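Local coordinates for putative hydrolase (Bacteroides ovatus, PDB 4HBS), which is of unknown function but, as a five-bladed beta-propeller related to the beta-fructosidase group, is probably a hydrolase that acts on sugar linkages, at residues 115-120 with 129-134; 75-80 with 94-99; 366-371 with 401-406. One frame throughout, in Å; residues are numbered along the deposited sequence.

Contact 1: 115-120 with 129-134; sequences ADYVQT and YQVRTH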
# COMPACT_ATOMS: atom_id res chain seq x y z
N ALA A 115 9.30 -11.18 -11.55
CA ALA A 115 9.78 -12.01 -10.48
C ALA A 115 11.06 -12.75 -10.79
O ALA A 115 11.30 -13.16 -11.93
CB ALA A 115 8.71 -13.00 -10.11
N ASP A 116 11.85 -12.97 -9.73
CA ASP A 116 13.13 -13.70 -9.71
C ASP A 116 12.79 -15.17 -9.43
O ASP A 116 13.01 -15.65 -8.33
CB ASP A 116 14.02 -13.07 -8.60
CG ASP A 116 15.46 -13.51 -8.53
OD1 ASP A 116 15.78 -14.60 -9.07
OD2 ASP A 116 16.27 -12.79 -7.91
N TYR A 117 12.19 -15.86 -10.41
CA TYR A 117 11.76 -17.25 -10.21
C TYR A 117 12.91 -18.18 -9.94
O TYR A 117 13.99 -18.01 -10.50
CB TYR A 117 10.99 -17.78 -11.42
CG TYR A 117 9.63 -17.18 -11.58
CD1 TYR A 117 8.60 -17.50 -10.71
CD2 TYR A 117 9.34 -16.32 -12.63
CE1 TYR A 117 7.33 -16.95 -10.85
CE2 TYR A 117 8.07 -15.78 -12.81
CZ TYR A 117 7.07 -16.09 -11.91
OH TYR A 117 5.80 -15.58 -12.08
N VAL A 118 12.67 -19.21 -9.09
CA VAL A 118 13.67 -20.23 -8.78
C VAL A 118 13.68 -21.19 -9.97
O VAL A 118 14.73 -21.41 -10.59
CB VAL A 118 13.39 -20.91 -7.42
CG1 VAL A 118 14.28 -22.14 -7.21
CG2 VAL A 118 13.61 -19.90 -6.30
N GLN A 119 12.49 -21.70 -10.34
CA GLN A 119 12.33 -22.56 -11.53
C GLN A 119 10.85 -22.54 -11.98
O GLN A 119 9.94 -22.45 -11.15
CB GLN A 119 12.84 -24.00 -11.26
CG GLN A 119 11.95 -24.88 -10.37
CD GLN A 119 10.92 -25.71 -11.12
OE1 GLN A 119 10.74 -25.60 -12.34
NE2 GLN A 119 10.20 -26.56 -10.41
N THR A 120 10.63 -22.59 -13.31
CA THR A 120 9.28 -22.60 -13.91
C THR A 120 9.21 -23.64 -15.04
O THR A 120 8.31 -23.56 -15.88
CB THR A 120 8.93 -21.17 -14.42
OG1 THR A 120 9.91 -20.73 -15.35
CG2 THR A 120 8.83 -20.18 -13.30
N TYR A 129 7.59 -22.22 -9.56
CA TYR A 129 7.05 -20.87 -9.55
C TYR A 129 7.27 -20.16 -8.20
O TYR A 129 6.59 -19.18 -7.91
CB TYR A 129 5.58 -20.86 -9.99
CG TYR A 129 5.46 -20.70 -11.49
CD1 TYR A 129 5.57 -21.79 -12.34
CD2 TYR A 129 5.31 -19.44 -12.07
CE1 TYR A 129 5.48 -21.65 -13.72
CE2 TYR A 129 5.22 -19.28 -13.45
CZ TYR A 129 5.31 -20.39 -14.27
OH TYR A 129 5.22 -20.25 -15.65
N GLN A 130 8.32 -20.58 -7.46
CA GLN A 130 8.75 -19.94 -6.22
C GLN A 130 9.69 -18.80 -6.62
O GLN A 130 10.33 -18.87 -7.67
CB GLN A 130 9.41 -20.96 -5.29
CG GLN A 130 8.39 -21.93 -4.71
CD GLN A 130 8.89 -22.71 -3.54
OE1 GLN A 130 9.84 -22.32 -2.86
NE2 GLN A 130 8.27 -23.84 -3.28
N VAL A 131 9.70 -17.71 -5.84
CA VAL A 131 10.42 -16.49 -6.17
C VAL A 131 11.33 -16.06 -5.02
O VAL A 131 11.12 -16.47 -3.88
CB VAL A 131 9.35 -15.42 -6.49
CG1 VAL A 131 9.91 -14.00 -6.54
CG2 VAL A 131 8.63 -15.77 -7.79
N ARG A 132 12.37 -15.27 -5.35
CA ARG A 132 13.31 -14.68 -4.39
C ARG A 132 12.95 -13.21 -4.14
O ARG A 132 12.37 -12.56 -5.01
CB ARG A 132 14.73 -14.75 -4.94
CG ARG A 132 15.13 -16.11 -5.44
CD ARG A 132 16.59 -16.11 -5.82
NE ARG A 132 17.05 -17.44 -6.22
CZ ARG A 132 16.89 -17.98 -7.43
NH1 ARG A 132 16.25 -17.31 -8.39
NH2 ARG A 132 17.36 -19.19 -7.69
N THR A 133 13.34 -12.67 -2.97
CA THR A 133 13.11 -11.26 -2.61
C THR A 133 13.62 -10.32 -3.76
O THR A 133 14.73 -10.53 -4.27
CB THR A 133 13.84 -10.95 -1.29
OG1 THR A 133 13.42 -11.86 -0.27
CG2 THR A 133 13.64 -9.52 -0.83
N HIS A 134 12.81 -9.32 -4.17
CA HIS A 134 13.19 -8.42 -5.25
C HIS A 134 14.40 -7.57 -4.85
O HIS A 134 15.39 -7.56 -5.59
CB HIS A 134 12.01 -7.53 -5.72
CG HIS A 134 12.43 -6.28 -6.44
ND1 HIS A 134 12.84 -6.31 -7.75
CD2 HIS A 134 12.48 -5.01 -5.99
CE1 HIS A 134 13.12 -5.06 -8.07
NE2 HIS A 134 12.92 -4.24 -7.04
O HOH W 1 17.16 -19.93 -10.39

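Contact 2: 75-80 with 94-99; sequences FNDSFY and FPRNSI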
# COMPACT_ATOMS: atom_id res chain seq x y z
N PHE A 75 4.68 -5.27 -3.62
CA PHE A 75 4.19 -6.11 -2.54
C PHE A 75 5.27 -6.32 -1.54
O PHE A 75 6.45 -6.24 -1.87
CB PHE A 75 3.71 -7.49 -3.06
CG PHE A 75 2.72 -7.39 -4.20
CD1 PHE A 75 3.15 -7.21 -5.50
CD2 PHE A 75 1.34 -7.41 -3.96
CE1 PHE A 75 2.24 -7.03 -6.54
CE2 PHE A 75 0.43 -7.24 -5.01
CZ PHE A 75 0.89 -7.06 -6.29
N ASN A 76 4.85 -6.63 -0.31
CA ASN A 76 5.72 -6.94 0.81
C ASN A 76 5.72 -8.46 0.88
O ASN A 76 5.75 -9.09 -0.19
CB ASN A 76 5.21 -6.22 2.09
CG ASN A 76 5.37 -4.71 2.05
OD1 ASN A 76 6.16 -4.17 1.29
ND2 ASN A 76 4.61 -4.00 2.87
N ASP A 77 5.69 -9.08 2.08
CA ASP A 77 5.74 -10.53 2.19
C ASP A 77 4.64 -11.17 1.36
O ASP A 77 3.47 -10.92 1.63
CB ASP A 77 5.65 -10.95 3.65
CG ASP A 77 6.81 -10.56 4.53
OD1 ASP A 77 7.76 -9.92 4.03
OD2 ASP A 77 6.77 -10.88 5.74
N SER A 78 5.01 -11.92 0.28
CA SER A 78 4.05 -12.56 -0.63
C SER A 78 4.38 -14.01 -0.90
O SER A 78 5.55 -14.36 -1.00
CB SER A 78 4.02 -11.82 -1.97
OG SER A 78 3.55 -10.50 -1.85
N PHE A 79 3.34 -14.85 -1.11
CA PHE A 79 3.48 -16.26 -1.44
C PHE A 79 3.57 -16.44 -2.96
O PHE A 79 2.68 -16.01 -3.69
CB PHE A 79 2.29 -17.09 -0.94
CG PHE A 79 2.19 -17.21 0.56
CD1 PHE A 79 3.13 -17.93 1.28
CD2 PHE A 79 1.12 -16.65 1.24
CE1 PHE A 79 3.03 -18.03 2.67
CE2 PHE A 79 1.02 -16.76 2.63
CZ PHE A 79 1.99 -17.45 3.34
N TYR A 80 4.64 -17.08 -3.42
CA TYR A 80 4.87 -17.41 -4.81
C TYR A 80 4.96 -18.88 -4.88
O TYR A 80 5.82 -19.44 -4.22
CB TYR A 80 6.15 -16.76 -5.30
CG TYR A 80 5.96 -15.31 -5.67
CD1 TYR A 80 6.13 -14.30 -4.74
CD2 TYR A 80 5.63 -14.95 -6.98
CE1 TYR A 80 5.97 -12.96 -5.08
CE2 TYR A 80 5.53 -13.61 -7.35
CZ TYR A 80 5.69 -12.62 -6.39
OH TYR A 80 5.51 -11.30 -6.73
N PHE A 94 8.26 -17.32 0.27
CA PHE A 94 7.69 -16.16 0.93
C PHE A 94 8.65 -14.95 0.84
O PHE A 94 9.04 -14.39 1.88
CB PHE A 94 7.32 -16.52 2.39
CG PHE A 94 6.24 -15.66 3.04
CD1 PHE A 94 5.06 -15.36 2.37
CD2 PHE A 94 6.38 -15.22 4.36
CE1 PHE A 94 4.08 -14.59 2.97
CE2 PHE A 94 5.37 -14.48 4.97
CZ PHE A 94 4.22 -14.19 4.29
N PRO A 95 8.98 -14.49 -0.41
CA PRO A 95 9.87 -13.32 -0.58
C PRO A 95 9.44 -12.09 0.23
O PRO A 95 8.25 -11.83 0.34
CB PRO A 95 9.78 -13.02 -2.09
CG PRO A 95 8.62 -13.76 -2.57
CD PRO A 95 8.59 -15.00 -1.74
N ARG A 96 10.41 -11.33 0.75
CA ARG A 96 10.10 -10.14 1.56
C ARG A 96 9.52 -9.00 0.74
O ARG A 96 8.83 -8.17 1.31
CB ARG A 96 11.32 -9.67 2.38
CG ARG A 96 11.85 -10.75 3.33
CD ARG A 96 10.75 -11.60 4.01
NE ARG A 96 11.06 -11.96 5.41
CZ ARG A 96 10.44 -11.48 6.49
NH1 ARG A 96 9.46 -10.60 6.37
NH2 ARG A 96 10.81 -11.87 7.70
N ASN A 97 9.72 -9.00 -0.56
CA ASN A 97 9.11 -8.02 -1.43
C ASN A 97 9.21 -8.47 -2.87
O ASN A 97 10.05 -9.31 -3.21
CB ASN A 97 9.72 -6.61 -1.26
CG ASN A 97 11.21 -6.57 -1.42
OD1 ASN A 97 11.73 -6.89 -2.47
ND2 ASN A 97 11.94 -6.22 -0.36
N SER A 98 8.36 -7.92 -3.71
CA SER A 98 8.32 -8.23 -5.12
C SER A 98 7.55 -7.16 -5.83
O SER A 98 6.89 -6.34 -5.18
CB SER A 98 7.68 -9.60 -5.36
OG SER A 98 6.41 -9.72 -4.74
N ILE A 99 7.66 -7.12 -7.16
CA ILE A 99 6.97 -6.12 -7.95
C ILE A 99 6.30 -6.77 -9.16
O ILE A 99 6.55 -7.94 -9.49
CB ILE A 99 7.93 -4.95 -8.35
CG1 ILE A 99 9.01 -5.41 -9.36
CG2 ILE A 99 8.55 -4.29 -7.09
CD1 ILE A 99 10.01 -4.34 -9.82

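Contact 3: 366-371 with 401-406; sequences SRTGEL and RVFNWE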
# COMPACT_ATOMS: atom_id res chain seq x y z
N SER A 366 -8.93 4.16 -10.52
CA SER A 366 -10.18 4.90 -10.54
C SER A 366 -10.62 5.17 -11.98
O SER A 366 -9.86 5.77 -12.76
CB SER A 366 -10.03 6.21 -9.77
OG SER A 366 -11.29 6.82 -9.58
N ARG A 367 -11.80 4.65 -12.36
CA ARG A 367 -12.35 4.78 -13.70
C ARG A 367 -13.09 6.13 -13.90
O ARG A 367 -13.04 6.67 -15.00
CB ARG A 367 -13.29 3.60 -14.03
CG ARG A 367 -12.53 2.29 -14.31
CD ARG A 367 -13.47 1.14 -14.62
NE ARG A 367 -13.73 0.27 -13.45
CZ ARG A 367 -13.36 -1.01 -13.32
NH1 ARG A 367 -12.68 -1.62 -14.29
NH2 ARG A 367 -13.67 -1.70 -12.22
N THR A 368 -13.79 6.64 -12.86
CA THR A 368 -14.59 7.89 -12.96
C THR A 368 -14.43 8.88 -11.76
O THR A 368 -15.21 9.83 -11.68
CB THR A 368 -16.08 7.51 -13.05
OG1 THR A 368 -16.54 7.04 -11.77
CG2 THR A 368 -16.35 6.46 -14.13
N GLY A 369 -13.43 8.69 -10.90
CA GLY A 369 -13.22 9.56 -9.74
C GLY A 369 -13.53 8.90 -8.41
O GLY A 369 -13.24 9.48 -7.36
N GLU A 370 -14.13 7.68 -8.44
CA GLU A 370 -14.44 6.88 -7.25
C GLU A 370 -13.16 6.54 -6.50
O GLU A 370 -12.09 6.51 -7.12
CB GLU A 370 -15.21 5.57 -7.64
CG GLU A 370 -14.42 4.44 -8.34
CD GLU A 370 -14.31 4.51 -9.85
OE1 GLU A 370 -14.35 5.63 -10.40
OE2 GLU A 370 -14.17 3.44 -10.49
N LEU A 371 -13.24 6.25 -5.21
CA LEU A 371 -12.03 5.83 -4.49
C LEU A 371 -11.85 4.36 -4.73
O LEU A 371 -12.84 3.65 -4.68
CB LEU A 371 -12.13 6.08 -2.99
CG LEU A 371 -12.30 7.51 -2.57
CD1 LEU A 371 -12.83 7.59 -1.16
CD2 LEU A 371 -11.02 8.29 -2.69
N ARG A 401 -14.66 -0.13 -4.07
CA ARG A 401 -14.81 1.15 -4.77
C ARG A 401 -15.87 1.95 -4.02
O ARG A 401 -16.91 1.38 -3.65
CB ARG A 401 -15.21 0.97 -6.23
CG ARG A 401 -14.24 0.09 -7.01
CD ARG A 401 -13.91 0.63 -8.38
NE ARG A 401 -12.88 -0.21 -9.02
CZ ARG A 401 -12.07 0.16 -10.01
NH1 ARG A 401 -12.17 1.39 -10.54
NH2 ARG A 401 -11.17 -0.68 -10.50
N VAL A 402 -15.58 3.22 -3.71
CA VAL A 402 -16.50 4.11 -3.01
C VAL A 402 -16.90 5.19 -3.98
O VAL A 402 -16.04 5.96 -4.42
CB VAL A 402 -15.89 4.71 -1.71
CG1 VAL A 402 -16.95 5.45 -0.90
CG2 VAL A 402 -15.23 3.64 -0.86
N PHE A 403 -18.19 5.25 -4.33
CA PHE A 403 -18.71 6.29 -5.22
C PHE A 403 -19.45 7.33 -4.40
O PHE A 403 -20.14 6.99 -3.43
CB PHE A 403 -19.65 5.71 -6.26
CG PHE A 403 -18.95 4.85 -7.28
CD1 PHE A 403 -18.55 3.56 -6.95
CD2 PHE A 403 -18.76 5.29 -8.58
CE1 PHE A 403 -17.95 2.75 -7.90
CE2 PHE A 403 -18.16 4.48 -9.53
CZ PHE A 403 -17.75 3.21 -9.18
N ASN A 404 -19.29 8.60 -4.77
CA ASN A 404 -19.93 9.71 -4.11
C ASN A 404 -19.41 9.90 -2.65
O ASN A 404 -20.12 10.42 -1.79
CB ASN A 404 -21.47 9.53 -4.16
CG ASN A 404 -22.26 10.81 -4.22
OD1 ASN A 404 -21.76 11.87 -4.64
ND2 ASN A 404 -23.51 10.74 -3.81
N TRP A 405 -18.13 9.52 -2.40
CA TRP A 405 -17.41 9.73 -1.12
C TRP A 405 -17.39 11.22 -0.71
O TRP A 405 -17.40 11.53 0.48
CB TRP A 405 -15.96 9.21 -1.21
CG TRP A 405 -15.15 9.77 -2.35
CD1 TRP A 405 -15.09 9.29 -3.62
CD2 TRP A 405 -14.40 10.99 -2.34
NE1 TRP A 405 -14.32 10.12 -4.40
CE2 TRP A 405 -13.90 11.18 -3.64
CE3 TRP A 405 -14.12 11.96 -1.36
CZ2 TRP A 405 -13.10 12.27 -3.98
CZ3 TRP A 405 -13.35 13.05 -1.71
CH2 TRP A 405 -12.85 13.20 -3.01
N GLU A 406 -17.38 12.12 -1.71
CA GLU A 406 -17.41 13.59 -1.55
C GLU A 406 -18.61 14.08 -0.70
O GLU A 406 -18.49 15.11 -0.03
CB GLU A 406 -17.50 14.27 -2.94
CG GLU A 406 -16.33 13.96 -3.88
CD GLU A 406 -16.59 13.01 -5.04
OE1 GLU A 406 -17.29 11.99 -4.83
OE2 GLU A 406 -16.03 13.25 -6.13

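Contact 1: 115-120 with 129-134
Tyr117 and Val131 sit opposite each other in a short antiparallel strand pairing at the surface of this five-bladed beta-propeller, a non-hydrogen-bonded pair with CA atoms 4.3 Å apart. Backbone bonds flank it: Arg132 N gives to Asp116 O, Val118 N to Gln130 O at 2.8 Å, and Tyr129 N to Gln119 O where the chains leave the strands.

The charged interactions gather on the face carrying Asp116 and Arg132. Asp116 CG, anti to its backbone N (chi1 -171°), lies against Arg132 CB, and Asp116 OD1 forms a salt bridge with Arg132 NH1 at 2.8 Å. NH1 stands above the carboxylate, 39° out of its plane. NH1 also makes a weak bond to Tyr117 O, while NH2 donates to Gln148 O and to a water that in turn donates to Val118 O. Over the centre of one guanidinium face lies Val118 CG2, 3.9 Å above the plane. An alanine in place of Arg132 would probably leave the Asp116 carboxylate without its charge partner and Val118 CG2 without the flat group beneath it.

Aromatic and apolar contacts begin on the face of Tyr117 and Val131 and run on into the adjoining loops. Val131 CG2 touches both Ala115 CB, at 3.6 Å, and Tyr117 CD1. Tyr129 turns its edge to the face of Tyr117 in a T-shaped pair, the planes 71° apart and Tyr129 CD2 3.4 Å from Tyr117 CE1. Thr120 completes the group with a CH-pi contact, its CG2 poised almost straight above the Tyr129 ring, 3.5 Å from the centroid.

Contact 2: 75-80 with 94-99
Phe79 and Phe94 form an offset stack, ring centroids 4.3 Å apart and planes at 26°, where two neighbouring strands of a four-stranded propeller blade, 71-75 and 98-102, meet their loops. Phe94 CE1 lies over the centre of the Phe79 ring. Asp77 CB also reaches Phe94, resting over a face of its ring in a CH-pi contact.

Beyond that CB, the Asp77 carboxylate runs beside the end of Arg96, both pointing the same way. Arg96 NH1 meets both oxygens of Asp77, OD2 at 2.8 Å in a salt bridge and OD1 at 3.0 Å on its syn side, with carboxylate and guanidinium planes 70° apart. At the other end of the contact Tyr80 OH and Ser98 OG share a 2.7 Å hydrogen bond at the edge of the tyrosine ring, in its plane. Ser98 chi1 of 53° sets OG between the backbone N and the carbonyl carbon, on the side where Tyr80 OH is met. Pro95 CG packs against Tyr80 CD1.

Backbone bonds hold the two segments that carry these partners. Phe75 and Ser98 are an antiparallel hydrogen-bonded pair, with Phe75 N to Ser98 O at 2.9 Å and Ser98 N to Phe75 O at 3.1 Å. Farther along, Ser78 N donates to Pro95 O at 3.2 Å.

In the next shell, Trp159 NE1 donates to Asp77 OD1, and Arg96 NE gives to Asp153 O. Phe382 meets Phe94 edge-to-face, as Trp55 does Tyr80. Within 75-80 the turn is braced by Ser78 OG, which donates to Asn76 O at 3.1 Å.

Contact 3: 366-371 with 401-406
Arg367 and Arg401 stack their guanidinium groups flat, centres 3.7 Å apart and planes at 18°, in the blade where N-terminal strand 38-42 pairs with C-terminal strand 399-403, which carries Arg401, the ring closure of a beta-propeller. Glu370 OE2 lies at the edge of the Arg401 group and takes a salt-bridge bond from Arg401 NH1 at 2.9 Å, while Asp42 forms a salt bridge with Arg401 NE. These two carboxylates would probably offset the repulsion of the stacked positive groups.

Over the centre of one Phe403 face sits Glu370 CB, 3.5 Å above the plane in a CH-pi contact. The Trp405 ring is covered on one face by Leu371 CG, 3.6 Å from the five-membered ring centroid, and on the opposite face by CG of its neighbour Glu406. At its edge, Trp405 NE1 donates to Gly369 O at 3.2 Å, nearly straight (169°), the acceptor lying in the ring plane.

Leu371 and Val402 are an antiparallel hydrogen-bonded pair, each backbone N bonded to the other's O, with both side chains on one face. The turn before is held internally. Glu370 CG stands between the backbone N and the carbonyl carbon (chi1 72°), and a bend at chi2 brings the carboxylate back over the turn. Glu370 OE1 accepts twice, from Thr368 N on its syn lone pair at 2.7 Å and from Thr368 OG1 above the carboxylate plane. Ser366 OG donates to Glu370 O at 2.6 Å, in the carbonyl plane and on a lone pair.

From the N terminus, contact 2 comes first: it closes a loop through strands 82-84 and 88-93 and ties two strands of one blade together. Contact 1 follows, closing a short strandless excursion between 120 and 129. Contact 3 lies far on, bringing the turn before strand 371-377 to strand 399-403, the return passing through 29 residues. The three are in series, so none nests or crosses. Contacts 1 and 2 nevertheless adjoin in space, with His134 N 2.9 Å from Asn97 O. Contact 3 is on the opposite side of the chain's centre, about 36 Å from contact 1 and 29 Å from contact 2, centre to centre.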